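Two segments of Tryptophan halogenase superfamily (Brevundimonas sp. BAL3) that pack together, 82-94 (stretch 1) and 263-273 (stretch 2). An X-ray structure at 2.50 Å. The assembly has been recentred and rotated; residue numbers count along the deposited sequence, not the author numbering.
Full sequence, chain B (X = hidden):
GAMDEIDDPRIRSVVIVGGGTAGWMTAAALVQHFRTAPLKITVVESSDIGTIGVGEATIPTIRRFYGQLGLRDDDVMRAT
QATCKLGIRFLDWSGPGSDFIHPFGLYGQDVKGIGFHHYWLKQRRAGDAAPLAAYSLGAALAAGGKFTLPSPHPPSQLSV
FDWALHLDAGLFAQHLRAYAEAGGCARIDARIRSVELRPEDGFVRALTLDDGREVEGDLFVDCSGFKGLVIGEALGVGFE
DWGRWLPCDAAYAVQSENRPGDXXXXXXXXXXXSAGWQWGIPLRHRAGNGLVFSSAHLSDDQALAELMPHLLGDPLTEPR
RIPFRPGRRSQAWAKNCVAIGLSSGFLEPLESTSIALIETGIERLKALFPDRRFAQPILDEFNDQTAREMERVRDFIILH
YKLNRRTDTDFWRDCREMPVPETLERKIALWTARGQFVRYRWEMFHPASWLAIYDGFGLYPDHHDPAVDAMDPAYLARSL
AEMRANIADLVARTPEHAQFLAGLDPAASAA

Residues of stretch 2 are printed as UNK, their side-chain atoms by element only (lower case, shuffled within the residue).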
# COMPACT_ATOMS: atom_id res chain seq x y z
N ALA B 82 25.98 -19.50 -8.53
CA ALA B 82 25.56 -18.22 -7.99
C ALA B 82 26.49 -17.70 -6.92
O ALA B 82 27.20 -18.48 -6.28
CB ALA B 82 24.17 -18.33 -7.38
N THR B 83 26.43 -16.39 -6.73
CA THR B 83 27.04 -15.71 -5.58
C THR B 83 26.00 -14.77 -4.93
O THR B 83 24.94 -14.50 -5.51
CB THR B 83 28.25 -14.85 -6.01
OG1 THR B 83 27.79 -13.76 -6.83
CG2 THR B 83 29.24 -15.67 -6.80
N CYS B 84 26.34 -14.27 -3.76
CA CYS B 84 25.49 -13.33 -3.03
C CYS B 84 25.47 -11.93 -3.64
O CYS B 84 26.49 -11.47 -4.16
CB CYS B 84 25.96 -13.22 -1.58
SG CYS B 84 26.08 -14.80 -0.72
N LYS B 85 24.31 -11.28 -3.58
CA LYS B 85 24.15 -9.89 -4.02
C LYS B 85 23.54 -9.06 -2.89
O LYS B 85 22.33 -9.22 -2.57
CB LYS B 85 23.28 -9.76 -5.26
CG LYS B 85 23.11 -8.29 -5.67
CD LYS B 85 22.30 -8.09 -6.92
CE LYS B 85 21.92 -6.64 -7.15
NZ LYS B 85 20.74 -6.50 -8.07
N LEU B 86 24.35 -8.17 -2.31
CA LEU B 86 23.85 -7.26 -1.28
C LEU B 86 23.26 -5.91 -1.78
O LEU B 86 22.66 -5.19 -0.98
CB LEU B 86 24.95 -6.99 -0.27
CG LEU B 86 25.19 -8.18 0.64
CD1 LEU B 86 26.45 -7.92 1.45
CD2 LEU B 86 24.01 -8.47 1.55
N GLY B 87 23.46 -5.60 -3.06
CA GLY B 87 22.99 -4.35 -3.68
C GLY B 87 23.73 -4.05 -4.99
O GLY B 87 24.45 -4.90 -5.51
N ILE B 88 23.58 -2.84 -5.51
CA ILE B 88 24.28 -2.46 -6.75
C ILE B 88 25.18 -1.29 -6.48
O ILE B 88 24.80 -0.36 -5.76
CB ILE B 88 23.30 -2.04 -7.86
CG1 ILE B 88 22.31 -3.16 -8.16
CG2 ILE B 88 24.04 -1.60 -9.13
CD1 ILE B 88 21.21 -2.75 -9.13
N ARG B 89 26.38 -1.33 -7.05
CA ARG B 89 27.36 -0.28 -6.84
C ARG B 89 27.49 0.64 -8.05
O ARG B 89 27.88 0.19 -9.11
CB ARG B 89 28.69 -0.91 -6.48
CG ARG B 89 29.70 0.10 -5.97
CD ARG B 89 30.88 -0.60 -5.35
NE ARG B 89 31.80 0.35 -4.74
CZ ARG B 89 32.75 0.03 -3.86
NH1 ARG B 89 32.95 -1.22 -3.48
NH2 ARG B 89 33.52 0.99 -3.35
N PHE B 90 27.12 1.91 -7.89
CA PHE B 90 27.12 2.91 -8.98
C PHE B 90 28.42 3.73 -8.96
O PHE B 90 28.71 4.43 -7.97
CB PHE B 90 25.89 3.82 -8.89
CG PHE B 90 24.61 3.12 -9.22
CD1 PHE B 90 24.21 2.95 -10.52
CD2 PHE B 90 23.84 2.53 -8.21
CE1 PHE B 90 23.07 2.23 -10.82
CE2 PHE B 90 22.68 1.84 -8.52
CZ PHE B 90 22.29 1.69 -9.82
N LEU B 91 29.20 3.58 -10.03
CA LEU B 91 30.53 4.20 -10.16
C LEU B 91 30.51 5.22 -11.28
O LEU B 91 29.97 4.94 -12.37
CB LEU B 91 31.61 3.14 -10.44
CG LEU B 91 31.75 2.10 -9.31
CD1 LEU B 91 32.67 0.95 -9.68
CD2 LEU B 91 32.21 2.78 -8.03
N ASP B 92 31.04 6.41 -10.96
CA ASP B 92 31.27 7.50 -11.91
C ASP B 92 30.00 8.15 -12.51
O ASP B 92 30.11 8.76 -13.57
CB ASP B 92 32.24 7.08 -13.06
CG ASP B 92 33.57 6.50 -12.55
OD1 ASP B 92 34.06 6.81 -11.43
OD2 ASP B 92 34.15 5.71 -13.30
N TRP B 93 28.84 8.07 -11.84
CA TRP B 93 27.61 8.74 -12.36
C TRP B 93 27.57 10.24 -12.02
O TRP B 93 26.83 11.01 -12.64
CB TRP B 93 26.31 8.04 -11.89
CG TRP B 93 26.08 6.70 -12.53
CD1 TRP B 93 26.85 5.57 -12.37
CD2 TRP B 93 25.06 6.36 -13.49
NE1 TRP B 93 26.35 4.55 -13.17
CE2 TRP B 93 25.27 5.01 -13.86
CE3 TRP B 93 24.00 7.06 -14.08
CZ2 TRP B 93 24.45 4.36 -14.78
CZ3 TRP B 93 23.18 6.40 -14.98
CH2 TRP B 93 23.41 5.07 -15.32
N SER B 94 28.36 10.62 -11.02
CA SER B 94 28.44 12.01 -10.57
C SER B 94 29.77 12.72 -10.97
O SER B 94 29.98 13.87 -10.61
CB SER B 94 28.23 12.08 -9.05
OG SER B 94 26.86 11.95 -8.71
N UNK B 263 38.54 -12.80 -6.21
CA UNK B 263 37.42 -13.11 -5.33
C UNK B 263 36.20 -12.31 -5.82
O UNK B 263 36.25 -11.08 -5.85
c UNK B 263 37.75 -12.76 -3.88
N UNK B 264 35.11 -13.01 -6.24
CA UNK B 264 33.93 -12.27 -6.66
C UNK B 264 33.34 -11.45 -5.51
O UNK B 264 33.30 -11.92 -4.36
c UNK B 264 32.97 -13.36 -7.11
c UNK B 264 33.46 -14.61 -6.46
c UNK B 264 34.93 -14.46 -6.46
N UNK B 265 32.95 -10.22 -5.82
CA UNK B 265 32.38 -9.29 -4.83
C UNK B 265 30.88 -9.58 -4.64
O UNK B 265 30.20 -10.01 -5.59
c UNK B 265 32.58 -7.84 -5.30
N UNK B 266 30.34 -9.31 -3.44
CA UNK B 266 28.90 -9.46 -3.18
C UNK B 266 28.04 -8.25 -3.62
O UNK B 266 27.15 -7.81 -2.89
c UNK B 266 31.06 -8.80 -2.26
c UNK B 266 30.00 -8.86 -1.15
c UNK B 266 28.84 -9.64 -1.66
N UNK B 267 28.31 -7.75 -4.82
CA UNK B 267 27.51 -6.69 -5.42
C UNK B 267 27.71 -6.65 -6.93
O UNK B 267 28.71 -7.16 -7.45
c UNK B 267 29.91 -4.55 -6.02
c UNK B 267 31.27 -4.23 -6.02
c UNK B 267 27.85 -5.34 -4.83
c UNK B 267 29.31 -5.01 -4.85
c UNK B 267 30.10 -5.15 -3.69
c UNK B 267 32.04 -4.39 -4.86
c UNK B 267 31.44 -4.83 -3.68
N UNK B 268 26.74 -6.05 -7.61
CA UNK B 268 26.82 -5.82 -9.05
C UNK B 268 27.52 -4.47 -9.25
O UNK B 268 27.26 -3.52 -8.49
c UNK B 268 25.40 -5.80 -9.62
c UNK B 268 25.41 -5.60 -11.12
o UNK B 268 24.78 -7.05 -9.32
N UNK B 269 28.42 -4.40 -10.23
CA UNK B 269 29.06 -3.11 -10.59
C UNK B 269 28.33 -2.46 -11.73
O UNK B 269 28.12 -3.11 -12.75
c UNK B 269 32.79 -4.12 -10.42
n UNK B 269 34.21 -3.25 -8.11
c UNK B 269 31.48 -3.53 -9.89
n UNK B 269 33.39 -4.99 -9.42
c UNK B 269 30.50 -3.30 -11.03
n UNK B 269 34.53 -5.46 -7.49
c UNK B 269 34.04 -4.56 -8.35
N UNK B 270 27.93 -1.19 -11.56
CA UNK B 270 27.37 -0.40 -12.67
C UNK B 270 28.17 0.87 -12.88
O UNK B 270 28.05 1.79 -12.11
c UNK B 270 25.88 -0.09 -12.47
c UNK B 270 25.07 -1.38 -12.48
c UNK B 270 25.36 0.82 -13.58
N UNK B 271 28.98 0.89 -13.95
CA UNK B 271 29.97 1.93 -14.21
C UNK B 271 29.53 2.81 -15.40
O UNK B 271 29.41 2.33 -16.54
o UNK B 271 31.77 0.52 -13.41
c UNK B 271 32.41 2.42 -14.76
c UNK B 271 31.36 1.32 -14.51
N UNK B 272 29.28 4.10 -15.13
CA UNK B 272 28.93 5.03 -16.20
C UNK B 272 30.13 5.27 -17.13
O UNK B 272 31.26 5.46 -16.65
c UNK B 272 28.45 6.36 -15.63
N UNK B 273 29.86 5.26 -18.44
CA UNK B 273 30.88 5.56 -19.47
C UNK B 273 30.42 6.76 -20.29
O UNK B 273 29.51 7.48 -19.86
c UNK B 273 34.38 1.71 -17.55
c UNK B 273 31.56 3.03 -19.59
n UNK B 273 35.02 2.76 -17.02
n UNK B 273 33.39 1.87 -18.44
c UNK B 273 32.90 3.17 -18.91
c UNK B 273 31.16 4.30 -20.34
n UNK B 273 34.78 0.49 -17.21
O HOH W 1 33.67 6.16 -15.86

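Position 263 carries a single side-chain carbon, out of reach of stretch 1; one carbon and nothing beyond it means Ala263. At 264 three carbons close a ring onto the backbone N, the signature of proline, so this is Pro264; its CG lies 4.4 Å from Thr83 CG2. Position 265 again has one carbon, pointing away from stretch 1: Ala265. The ring onto N recurs at 266. Its CB is 4.3 Å from Leu86 CD1, its CA makes a CA-H...O contact of 3.3 Å with Cys84 O, and its O accepts a hydrogen bond from Leu86 N at 2.9 Å. This is Pro266.

Position 267 has one carbon leading to a six-carbon ring with no oxygen attached, hence Phe267. Arg89 CD sits over its face, 4.1 Å from the ring centroid and 27° off the normal, a CH-pi contact.

At 268 the CB carries one oxygen and one carbon, which identifies Thr268. Its OG1 is 3.6 Å from Lys85 CD but finds its hydrogen bond elsewhere in the structure. Position 269 shows three carbons, a nitrogen, then a carbon bearing two more nitrogens: a guanidinium, so Arg269. Its closest side-chain approach to stretch 1 is from Arg269 CG to Leu91 CD1, 4.6 Å.

Three carbons branched at CB, with no polar atom, make 270 Val270. CG2 lies 3.5 Å from Ile88 CG2, while CG1 approaches Phe90 CE1 at 3.9 Å and Trp93 CZ2 at 3.8 Å. Position 271 repeats the oxygen-and-carbon branch: Thr271, with OG1 3.9 Å from Leu91 CD1. The lone carbon of 272 identifies Ala272; this CB stands over the Trp93 five-membered ring, 3.7 Å from its centroid and only 8° off the normal. The last guanidinium chain, at 273, is Arg273, which makes no close contact with stretch 1.

The contact is a parallel strand pairing, with bridges from Ile88-Thr268 to Leu91-Thr271. Arg89 N to Thr268 O and Val270 N to Arg89 O are both 2.8 Å; Leu91 N to Val270 O and Ala272 N to Leu91 O are both 3.0 Å. Angles of 164-172° at the hydrogens confirm all four bonds. The Thr268 N to Gly87 O bond, at 3.3 Å, is weak. Side chains alternate between faces: Ile88, Phe90 and Val270 build an apolar cluster on one, while Arg89, Leu91 and Thr271 occupy the other. Beyond the bridges, Trp93 covers Ala272 and adds a weak bond from NE1 to Val270 O (3.4 Å). A water donates to Asp92 OD2 and Ala272 O, each 2.6 Å from its oxygen, linking the two stretches there.

Stretch 2, residues 263-273: APAPFTRVTAR
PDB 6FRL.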